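Local coordinates for bifunctional enzyme IspD/IspF (Campylobacter jejuni, PDB 1W55), which makes 4-diphosphocytidyl-2-C-methyl-D-erythritol from CTP and 2-C-methyl-D-erythritol 4-phosphate, and cyclises its 2-phosphate to 2-C-methyl-D-erythritol 2,4-cyclodiphosphate with release of CMP, at residues Phe47-Val52 against Asn66-Glu71; Ser5-Ala10 against Glu90-Ser95; Ile210-Gly215 against Ser360-Tyr365; Glu299-Asp304 against Glu333-Val338. All coordinates share one frame; numbering follows the deposited sequence.

Interaction 1 of 4, residues Phe47-Val52 against Asn66-Glu71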
# COMPACT_ATOMS: atom_id res chain seq x y z
N PHE A 47 33.46 -0.43 14.05
CA PHE A 47 34.42 0.65 14.28
C PHE A 47 35.09 0.50 15.63
O PHE A 47 34.45 0.13 16.62
CB PHE A 47 33.74 2.01 14.20
CG PHE A 47 33.18 2.33 12.84
CD1 PHE A 47 31.80 2.20 12.60
CD2 PHE A 47 34.01 2.77 11.81
CE1 PHE A 47 31.27 2.50 11.35
CE2 PHE A 47 33.48 3.08 10.56
CZ PHE A 47 32.11 2.95 10.32
N LYS A 48 36.39 0.80 15.66
CA LYS A 48 37.21 0.75 16.87
C LYS A 48 36.73 1.75 17.92
O LYS A 48 36.78 1.49 19.13
CB LYS A 48 38.67 1.04 16.52
CG LYS A 48 39.66 0.45 17.51
CD LYS A 48 40.93 1.27 17.57
CE LYS A 48 41.94 0.68 18.55
NZ LYS A 48 43.32 0.97 18.08
N LYS A 49 36.29 2.90 17.43
CA LYS A 49 35.81 3.98 18.27
C LYS A 49 34.79 4.75 17.45
O LYS A 49 34.90 4.83 16.22
CB LYS A 49 36.98 4.87 18.67
CG LYS A 49 36.73 5.74 19.88
CD LYS A 49 37.87 6.71 20.13
CE LYS A 49 38.89 6.12 21.10
NZ LYS A 49 39.23 7.07 22.20
N ILE A 50 33.78 5.30 18.13
CA ILE A 50 32.82 6.19 17.50
C ILE A 50 32.78 7.53 18.25
O ILE A 50 32.49 7.58 19.44
CB ILE A 50 31.41 5.54 17.40
CG1 ILE A 50 31.50 4.23 16.61
CG2 ILE A 50 30.43 6.48 16.72
CD1 ILE A 50 30.35 3.26 16.85
N VAL A 51 33.11 8.59 17.53
CA VAL A 51 33.13 9.93 18.10
C VAL A 51 32.03 10.79 17.49
O VAL A 51 31.79 10.74 16.28
CB VAL A 51 34.53 10.60 17.94
CG1 VAL A 51 34.56 12.00 18.59
CG2 VAL A 51 35.62 9.71 18.55
N VAL A 52 31.34 11.55 18.33
CA VAL A 52 30.35 12.51 17.86
C VAL A 52 30.73 13.90 18.36
O VAL A 52 30.87 14.11 19.57
CB VAL A 52 28.92 12.17 18.37
CG1 VAL A 52 27.89 13.16 17.82
CG2 VAL A 52 28.53 10.73 18.01
N ASN A 66 27.08 4.63 24.13
CA ASN A 66 27.89 3.93 23.12
C ASN A 66 28.95 4.75 22.39
O ASN A 66 29.78 4.18 21.67
CB ASN A 66 26.98 3.26 22.08
CG ASN A 66 26.23 2.07 22.64
OD1 ASN A 66 26.72 1.37 23.53
ND2 ASN A 66 25.03 1.83 22.13
N TYR A 67 28.93 6.07 22.53
CA TYR A 67 29.85 6.90 21.75
C TYR A 67 30.65 7.83 22.62
O TYR A 67 30.28 8.13 23.75
CB TYR A 67 29.10 7.74 20.71
CG TYR A 67 27.98 7.01 19.99
CD1 TYR A 67 26.69 7.53 19.98
CD2 TYR A 67 28.22 5.82 19.31
CE1 TYR A 67 25.67 6.88 19.32
CE2 TYR A 67 27.20 5.16 18.65
CZ TYR A 67 25.93 5.69 18.66
OH TYR A 67 24.90 5.05 18.01
N GLU A 68 31.76 8.30 22.07
CA GLU A 68 32.50 9.36 22.72
C GLU A 68 32.03 10.70 22.16
O GLU A 68 31.93 10.87 20.94
CB GLU A 68 34.00 9.17 22.53
CG GLU A 68 34.55 8.04 23.39
CD GLU A 68 36.06 8.01 23.43
OE1 GLU A 68 36.63 6.94 23.13
OE2 GLU A 68 36.68 9.05 23.78
N PHE A 69 31.72 11.62 23.06
CA PHE A 69 31.30 12.95 22.66
C PHE A 69 32.42 13.94 22.89
O PHE A 69 33.16 13.83 23.88
CB PHE A 69 30.05 13.36 23.42
CG PHE A 69 28.84 12.57 23.06
CD1 PHE A 69 28.49 11.43 23.80
CD2 PHE A 69 28.05 12.94 21.97
CE1 PHE A 69 27.37 10.68 23.46
CE2 PHE A 69 26.93 12.19 21.61
CZ PHE A 69 26.58 11.06 22.36
N ILE A 70 32.55 14.89 21.98
CA ILE A 70 33.53 15.95 22.12
C ILE A 70 32.92 17.27 21.66
O ILE A 70 32.14 17.31 20.70
CB ILE A 70 34.81 15.58 21.33
CG1 ILE A 70 35.97 16.49 21.76
CG2 ILE A 70 34.58 15.62 19.81
CD1 ILE A 70 37.33 15.85 21.58
N GLU A 71 33.25 18.35 22.37
CA GLU A 71 32.74 19.68 22.09
C GLU A 71 33.21 20.12 20.71
O GLU A 71 34.38 19.95 20.38
CB GLU A 71 33.19 20.68 23.17
CG GLU A 71 32.53 22.06 23.10
CD GLU A 71 31.03 22.05 23.42
OE1 GLU A 71 30.56 21.15 24.16
OE2 GLU A 71 30.31 22.97 22.95
O HOH W 1 33.06 4.37 21.01
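K49 and E68 meet at their charged ends in the one salt bridge between F47-V52 and N66-E71, with NZ of K49 2.8 Å from OE1 of E68. The ammonium comes to the syn side of that oxygen, 22° out of the carboxylate plane. The lysine chain bends at chi3 (-93°), which turns CE of K49 toward E68, 3.1 Å from its OE1; CD also lies near that oxygen. E68 reaches out with an extended chain.

Backbone bonds follow a parallel ladder. N of E68 donates to O of I50 (2.8 Å), N of V52 to O of E68 (2.8 Å), and N of I70 to O of V52 (3.0 Å). E68 therefore bonds through both N and O to the residues on either side of its partner V51, and V52 pairs with F69. A water accepts from N of I50 just ahead of the ladder.

Apolar contacts divide between the two faces. Beside V52, the Y67 ring receives CG2 of I50 at 3.5 Å from its CD2, and CG2 of V52 reaches CB of Y67. V52 also lies side by side with F69, its CB 3.8 Å from CD2 of that ring. Across the sheet, on the face of V51 and E68, CG1 of V51 meets CG2 of I70 at 3.8 Å.

Helix 33-42 packs on Y67 and helix 57-61 on F69, while L86 lies against E68 and I70. Strand 50-54, helix 57-61 and strand 68-71 form a beta-alpha-beta crossover, the repeating unit of the Rossmann-like nucleotide-binding half of a GT-A-type cytidylyltransferase.

Interaction 2 of 4, residues Ser5-Ala10 against Glu90-Ser95. With C (cytidine-5'-monophosphate), chain D.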
# COMPACT_ATOMS: atom_id res chain seq x y z
N SER A 5 38.01 3.87 12.61
CA SER A 5 37.12 4.51 13.57
C SER A 5 36.11 5.39 12.82
O SER A 5 36.22 5.57 11.61
CB SER A 5 37.92 5.35 14.57
OG SER A 5 38.77 4.55 15.36
N LEU A 6 35.12 5.91 13.54
CA LEU A 6 34.09 6.74 12.95
C LEU A 6 33.97 8.06 13.70
O LEU A 6 33.90 8.08 14.93
CB LEU A 6 32.73 6.01 12.92
CG LEU A 6 31.49 6.80 12.43
CD1 LEU A 6 31.60 7.12 10.95
CD2 LEU A 6 30.17 6.06 12.73
N ILE A 7 34.00 9.17 12.95
CA ILE A 7 33.68 10.48 13.50
C ILE A 7 32.41 11.01 12.85
O ILE A 7 32.35 11.22 11.63
CB ILE A 7 34.84 11.50 13.32
CG1 ILE A 7 36.11 11.03 14.05
CG2 ILE A 7 34.40 12.89 13.81
CD1 ILE A 7 37.35 11.91 13.75
N MET A 8 31.38 11.21 13.67
CA MET A 8 30.14 11.83 13.22
C MET A 8 30.18 13.31 13.55
O MET A 8 30.37 13.70 14.71
CB MET A 8 28.91 11.16 13.87
CG MET A 8 28.73 9.68 13.53
SD MET A 8 28.56 9.31 11.76
CE MET A 8 27.03 10.21 11.35
N LEU A 9 30.01 14.15 12.54
CA LEU A 9 30.10 15.59 12.75
C LEU A 9 28.71 16.17 12.99
O LEU A 9 27.90 16.23 12.08
CB LEU A 9 30.80 16.26 11.55
CG LEU A 9 32.29 15.90 11.37
CD1 LEU A 9 32.81 16.43 10.07
CD2 LEU A 9 33.16 16.43 12.54
N ALA A 10 28.44 16.60 14.22
CA ALA A 10 27.08 16.96 14.63
C ALA A 10 27.03 18.24 15.46
O ALA A 10 26.02 18.49 16.13
CB ALA A 10 26.45 15.80 15.40
N GLU A 90 44.47 3.39 12.00
CA GLU A 90 45.04 3.80 10.72
C GLU A 90 44.05 4.60 9.86
O GLU A 90 44.44 5.56 9.18
CB GLU A 90 45.54 2.59 9.92
CG GLU A 90 46.50 2.96 8.79
CD GLU A 90 46.89 1.79 7.89
OE1 GLU A 90 46.64 0.62 8.25
OE2 GLU A 90 47.46 2.04 6.80
N PHE A 91 42.79 4.17 9.86
CA PHE A 91 41.77 4.81 9.04
C PHE A 91 40.69 5.44 9.89
O PHE A 91 40.42 5.01 11.02
CB PHE A 91 41.16 3.81 8.06
CG PHE A 91 42.15 3.23 7.10
CD1 PHE A 91 42.75 1.99 7.36
CD2 PHE A 91 42.51 3.93 5.95
CE1 PHE A 91 43.69 1.45 6.48
CE2 PHE A 91 43.45 3.40 5.06
CZ PHE A 91 44.04 2.16 5.32
N VAL A 92 40.07 6.48 9.33
CA VAL A 92 38.93 7.12 9.96
C VAL A 92 37.86 7.43 8.92
O VAL A 92 38.13 8.03 7.87
CB VAL A 92 39.33 8.38 10.78
CG1 VAL A 92 39.92 9.46 9.89
CG2 VAL A 92 38.13 8.91 11.58
N MET A 93 36.64 6.98 9.20
CA MET A 93 35.48 7.42 8.44
C MET A 93 34.89 8.67 9.09
O MET A 93 34.69 8.72 10.31
CB MET A 93 34.43 6.31 8.35
CG MET A 93 33.22 6.69 7.51
SD MET A 93 32.19 5.27 7.14
CE MET A 93 32.98 4.75 5.63
N VAL A 94 34.61 9.67 8.26
CA VAL A 94 34.05 10.93 8.74
C VAL A 94 32.77 11.21 7.98
O VAL A 94 32.71 11.03 6.77
CB VAL A 94 35.04 12.10 8.54
CG1 VAL A 94 34.45 13.40 9.10
CG2 VAL A 94 36.39 11.80 9.20
N SER A 95 31.74 11.66 8.69
CA SER A 95 30.45 11.90 8.06
C SER A 95 29.65 13.02 8.72
O SER A 95 29.67 13.17 9.95
CB SER A 95 29.62 10.61 8.04
OG SER A 95 28.63 10.64 7.03
OP3 C D . 27.33 21.71 5.82
P C D . 28.19 22.27 6.93
OP1 C D . 27.52 23.40 7.67
OP2 C D . 29.64 22.50 6.56
O5' C D . 28.19 21.12 8.06
C5' C D . 28.69 19.81 7.80
C4' C D . 28.67 18.98 9.08
O4' C D . 29.66 19.44 10.01
C3' C D . 27.34 19.04 9.80
O3' C D . 26.99 17.71 10.15
C2' C D . 27.59 19.86 11.05
O2' C D . 26.79 19.46 12.15
C1' C D . 29.07 19.62 11.30
N1 C D . 29.68 20.78 11.96
C2 C D . 30.41 20.56 13.14
O2 C D . 30.55 19.40 13.60
N3 C D . 30.97 21.63 13.75
C4 C D . 30.82 22.89 13.26
N4 C D . 31.39 23.94 13.90
C5 C D . 30.09 23.11 12.09
C6 C D . 29.52 22.02 11.45
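L9 packs on V94 while its backbone serves both the neighbouring strand and the nucleotide, which makes it a useful thread through S5-A10 and E90-S95. Its CB lies 3.7 Å from O of S95 and equally near O4' of the bound cytidine monophosphate. With CG anti to the carbonyl carbon (chi1 -67°), the branch point comes within 4.0 Å of CG1 of V94. Of the two methyls, CD1 closes on that same CG1 at 3.6 Å, whereas CD2 turns toward the base, 4.1 Å from its O2.

The backbone N of L9 donates to O of S95. In the other direction, O of L9 accepts from O3' of the ribose in a short bond of 2.6 Å. Four further bonds run back along the parallel ladder: N of I7 to O of M93, N of S95 to O of I7, N of M93 to O of S5, and N of S5 to O of F91.

Away from the ligand, side chains alternate between the two faces of the sheet. L6 and M93 cross obliquely, CD1 of L6 3.8 Å from CG of M93, and SD of M8 stands 4.1 Å from CB of S95, with L6, M8 and S95 resting on L41 of helix 33-42. On the other face I7 sets CG1 and CD1 against CG2 of V92, backed by L80, A83 and L84 of helix 76-84.

Helices on both faces and a nucleotide at the C-terminal end of the first strand are hallmarks of a Rossmann-like fold. Here L9 and A10 line the CMP pocket of the cytidylyltransferase, together with T53, S79 and K191, and R139 of the second subunit also bonds to the nucleotide.

Interaction 3 of 4, residues Ile210-Gly215 against Ser360-Tyr365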
# COMPACT_ATOMS: atom_id res chain seq x y z
N ILE A 210 4.06 10.69 23.54
CA ILE A 210 3.63 11.94 24.13
C ILE A 210 4.17 12.04 25.56
O ILE A 210 4.06 11.09 26.34
CB ILE A 210 2.08 12.09 24.05
CG1 ILE A 210 1.65 12.19 22.58
CG2 ILE A 210 1.59 13.31 24.84
CD1 ILE A 210 0.13 12.21 22.35
N PHE A 211 4.76 13.19 25.89
CA PHE A 211 5.43 13.39 27.18
C PHE A 211 4.62 14.28 28.11
O PHE A 211 4.14 15.35 27.70
CB PHE A 211 6.81 14.01 26.95
CG PHE A 211 7.77 13.10 26.26
CD1 PHE A 211 7.53 12.70 24.94
CD2 PHE A 211 8.91 12.65 26.91
CE1 PHE A 211 8.42 11.85 24.30
CE2 PHE A 211 9.80 11.81 26.27
CZ PHE A 211 9.55 11.40 24.97
N THR A 212 4.49 13.84 29.36
CA THR A 212 3.74 14.58 30.37
C THR A 212 4.66 15.48 31.18
O THR A 212 5.79 15.09 31.48
CB THR A 212 3.00 13.62 31.37
OG1 THR A 212 2.40 14.40 32.41
CG2 THR A 212 3.99 12.75 32.18
N GLY A 213 4.17 16.67 31.53
CA GLY A 213 4.88 17.56 32.44
C GLY A 213 3.96 18.06 33.54
O GLY A 213 2.76 18.29 33.32
N ASN A 214 4.49 18.20 34.75
CA ASN A 214 3.76 18.84 35.83
C ASN A 214 4.51 20.07 36.33
O ASN A 214 5.71 20.18 36.16
CB ASN A 214 3.42 17.85 36.97
CG ASN A 214 4.64 17.34 37.72
OD1 ASN A 214 5.43 18.12 38.25
ND2 ASN A 214 4.79 16.02 37.80
N GLY A 215 3.78 21.00 36.93
CA GLY A 215 4.37 22.20 37.47
C GLY A 215 3.57 22.55 38.69
O GLY A 215 2.33 22.49 38.69
N SER A 360 -0.50 21.14 34.13
CA SER A 360 -0.22 19.91 33.38
C SER A 360 -0.12 20.24 31.89
O SER A 360 -0.90 21.02 31.34
CB SER A 360 -1.30 18.84 33.58
OG SER A 360 -1.62 18.68 34.94
N VAL A 361 0.82 19.56 31.25
CA VAL A 361 1.13 19.80 29.85
C VAL A 361 1.35 18.43 29.17
O VAL A 361 1.81 17.48 29.81
CB VAL A 361 2.39 20.69 29.84
CG1 VAL A 361 3.42 20.26 28.84
CG2 VAL A 361 2.00 22.16 29.77
N ASN A 362 0.98 18.33 27.90
CA ASN A 362 1.33 17.18 27.07
C ASN A 362 2.14 17.71 25.89
O ASN A 362 1.75 18.69 25.24
CB ASN A 362 0.08 16.43 26.59
CG ASN A 362 -0.26 15.23 27.47
OD1 ASN A 362 0.42 14.93 28.46
ND2 ASN A 362 -1.32 14.52 27.10
N LEU A 363 3.29 17.09 25.66
CA LEU A 363 4.18 17.44 24.56
C LEU A 363 4.26 16.25 23.61
O LEU A 363 4.32 15.10 24.06
CB LEU A 363 5.59 17.67 25.08
CG LEU A 363 6.09 18.95 25.73
CD1 LEU A 363 7.63 18.79 25.93
CD2 LEU A 363 5.74 20.20 24.90
N LYS A 364 4.28 16.54 22.31
CA LYS A 364 4.57 15.53 21.30
C LYS A 364 5.81 15.98 20.54
O LYS A 364 6.28 17.10 20.74
CB LYS A 364 3.41 15.40 20.32
CG LYS A 364 3.23 16.63 19.46
CD LYS A 364 2.02 16.52 18.56
CE LYS A 364 1.81 17.82 17.80
NZ LYS A 364 0.91 17.66 16.63
N TYR A 365 6.33 15.11 19.68
CA TYR A 365 7.42 15.49 18.78
C TYR A 365 6.92 16.38 17.66
O TYR A 365 5.88 16.11 17.06
CB TYR A 365 8.10 14.26 18.18
CG TYR A 365 8.80 13.39 19.19
CD1 TYR A 365 8.55 12.02 19.23
CD2 TYR A 365 9.72 13.93 20.09
CE1 TYR A 365 9.20 11.19 20.14
CE2 TYR A 365 10.37 13.10 21.03
CZ TYR A 365 10.09 11.74 21.04
OH TYR A 365 10.72 10.91 21.94
O HOH W 2 0.49 15.57 31.37
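I210 begins the contact by laying its CG2 methyl over the side chain of N362, 3.7 Å from CG; the two side chains cross at about a right angle. The same methyl sits 3.4 Å from O of L363. ND2 of N362 is bonded to O of I210 of the fourth subunit, which helps fix the amide beneath this methyl.

F211 follows as a hydrogen-bonded antiparallel pair with L363: N of F211 to O of L363 at 2.7 Å and N of L363 to O of F211 at 2.8 Å. Its ring turns an edge to the face of Y365 in an offset edge-to-face stack, with centroids 5.5 Å apart and planes at 61°. CE1 is the atom nearest the Y365 ring, 3.7 Å from CZ, and CZ of F211 approaches OH of Y365 at 3.3 Å.

T212 stands opposite N362 as a non-hydrogen-bonded pair. With OG1 anti to the backbone N (chi1 174°), its hydroxyl reaches a water that donates to O of V361. G213 then closes a second hydrogen-bonded pair with V361, N of G213 lying 3.0 Å from O of V361, and N of V361 donating to O of G213 completes it.

N214 faces the subunit interface, where its ND2 bonds to OG of S360 of the third subunit and its N to D304 of that subunit. Within the chain, helix 248-260 packs through L253, I257 and A260 on V361, F298 meets both aromatic rings, and strand 298-308 continues the sheet beyond strand 354-365.

Interaction 4 of 4, residues Glu299-Asp304 against Glu333-Val338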
# COMPACT_ATOMS: atom_id res chain seq x y z
N GLU A 299 6.68 19.86 20.75
CA GLU A 299 5.58 20.76 20.45
C GLU A 299 4.45 20.50 21.45
O GLU A 299 4.17 19.34 21.78
CB GLU A 299 5.10 20.48 19.02
CG GLU A 299 4.00 21.37 18.51
CD GLU A 299 3.64 21.09 17.06
OE1 GLU A 299 4.28 20.20 16.43
OE2 GLU A 299 2.71 21.76 16.55
N LEU A 300 3.81 21.56 21.93
CA LEU A 300 2.71 21.43 22.88
C LEU A 300 1.43 20.90 22.24
O LEU A 300 1.07 21.28 21.13
CB LEU A 300 2.43 22.78 23.56
CG LEU A 300 3.30 23.14 24.78
CD1 LEU A 300 3.22 24.63 25.06
CD2 LEU A 300 2.91 22.35 26.03
N ILE A 301 0.74 20.01 22.95
CA ILE A 301 -0.59 19.60 22.54
C ILE A 301 -1.60 20.41 23.33
O ILE A 301 -2.51 20.99 22.74
CB ILE A 301 -0.83 18.07 22.75
CG1 ILE A 301 -0.02 17.26 21.74
CG2 ILE A 301 -2.32 17.75 22.65
CD1 ILE A 301 -0.04 15.76 21.99
N ASN A 302 -1.45 20.47 24.65
CA ASN A 302 -2.42 21.22 25.45
C ASN A 302 -1.89 21.57 26.81
O ASN A 302 -0.88 21.01 27.25
CB ASN A 302 -3.75 20.46 25.57
CG ASN A 302 -3.72 19.37 26.64
OD1 ASN A 302 -2.93 18.43 26.55
ND2 ASN A 302 -4.56 19.49 27.66
N ILE A 303 -2.59 22.49 27.48
CA ILE A 303 -2.24 22.97 28.80
C ILE A 303 -3.49 22.95 29.66
O ILE A 303 -4.56 23.42 29.24
CB ILE A 303 -1.70 24.41 28.70
CG1 ILE A 303 -0.30 24.42 28.11
CG2 ILE A 303 -1.72 25.12 30.08
CD1 ILE A 303 0.03 25.72 27.38
N ASP A 304 -3.37 22.40 30.86
CA ASP A 304 -4.45 22.51 31.85
C ASP A 304 -3.89 22.94 33.19
O ASP A 304 -2.83 22.46 33.62
CB ASP A 304 -5.26 21.21 31.98
CG ASP A 304 -6.55 21.40 32.74
OD1 ASP A 304 -7.12 22.53 32.72
OD2 ASP A 304 -7.08 20.50 33.41
N GLU A 333 -6.01 28.81 20.81
CA GLU A 333 -6.66 29.08 22.09
C GLU A 333 -7.35 27.89 22.74
O GLU A 333 -7.31 27.76 23.97
CB GLU A 333 -7.69 30.19 21.91
CG GLU A 333 -7.22 31.56 22.36
CD GLU A 333 -8.01 32.70 21.70
OE1 GLU A 333 -7.37 33.59 21.09
OE2 GLU A 333 -9.26 32.70 21.80
N PHE A 334 -7.97 27.02 21.94
CA PHE A 334 -8.69 25.87 22.50
C PHE A 334 -7.81 24.89 23.28
O PHE A 334 -8.32 24.08 24.05
CB PHE A 334 -9.48 25.13 21.41
CG PHE A 334 -8.64 24.24 20.53
CD1 PHE A 334 -8.47 22.89 20.83
CD2 PHE A 334 -8.07 24.74 19.36
CE1 PHE A 334 -7.71 22.05 20.00
CE2 PHE A 334 -7.31 23.92 18.53
CZ PHE A 334 -7.13 22.57 18.85
N ARG A 335 -6.50 24.95 23.05
CA ARG A 335 -5.53 24.06 23.70
C ARG A 335 -5.16 24.47 25.13
O ARG A 335 -4.34 23.80 25.75
CB ARG A 335 -4.26 23.97 22.86
CG ARG A 335 -4.45 23.31 21.53
CD ARG A 335 -3.24 23.38 20.63
NE ARG A 335 -3.55 22.71 19.36
CZ ARG A 335 -3.67 21.39 19.20
NH1 ARG A 335 -3.47 20.55 20.23
NH2 ARG A 335 -3.96 20.91 18.00
N ILE A 336 -5.72 25.57 25.63
CA ILE A 336 -5.38 26.14 26.94
C ILE A 336 -6.61 26.17 27.83
O ILE A 336 -7.67 26.65 27.40
CB ILE A 336 -4.85 27.61 26.83
CG1 ILE A 336 -3.97 27.85 25.59
CG2 ILE A 336 -4.19 28.05 28.14
CD1 ILE A 336 -2.71 27.06 25.53
N ASN A 337 -6.46 25.73 29.07
CA ASN A 337 -7.56 25.77 30.03
C ASN A 337 -7.07 26.17 31.42
O ASN A 337 -6.10 25.61 31.94
CB ASN A 337 -8.27 24.42 30.10
CG ASN A 337 -9.63 24.51 30.78
OD1 ASN A 337 -10.61 24.96 30.18
ND2 ASN A 337 -9.69 24.07 32.03
N VAL A 338 -7.76 27.12 32.04
CA VAL A 338 -7.40 27.58 33.37
C VAL A 338 -8.58 27.39 34.31
O VAL A 338 -9.68 27.88 34.03
CB VAL A 338 -6.95 29.07 33.36
CG1 VAL A 338 -6.65 29.56 34.78
CG2 VAL A 338 -5.72 29.25 32.46
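R335 reaches I301 within the beta-alpha-beta unit of strand 298-308, helix 318-329 and strand 336-341 in the IspF domain. The arginine is extended from CG to NE, with CD anti to CA (chi2 173°); CG and CD both lie 3.3 Å from O of I301. At the tip, NH1 of R335 donates to that oxygen of I301 at 2.7 Å, in the guanidinium plane and on a carbonyl lone pair. CZ of F334 lies above one face of the guanidinium, toward its rim, and E209 of the fourth subunit makes a salt bridge with NH1.

N of I303 bonds to O of R335, and N of N337 to O of I303. On one face I303 and I336 lie side by side, their CD1 methyls 3.6 Å apart.

On the other face, CG of D304 and of N337 is anti to its backbone N, which sets carboxylate and amide next to each other, planes 50° apart. OD2 of D304 forms a salt bridge with K339 and accepts from N of N214 of the fourth subunit; OD1 of N337 accepts from G264 of that subunit. ND2 of N337 donates a hydrogen to OD1 of D304 at 3.1 Å, on the syn side and 29° out of the carboxylate plane.

The four contacts form two pairs, one in each catalytic domain. Interactions 1 and 2, with centres 9 Å apart, share the cytidylyltransferase sheet, where V51 bonds through O to N of M8 (2.7 Å) and through N to O of L6. Interaction 2 touches the nucleotide directly, whereas the V52 side chain of interaction 1 is about 8 Å from it. Interactions 3 and 4, 10 Å between centres, are joined by N of S360 and O of D304 (2.7 Å), and both touch the fourth subunit; the N337 side chain is about 10 Å from a bound CMP. Between the domains, interactions 1 and 3 approach no nearer than about 16 Å between nearest atoms.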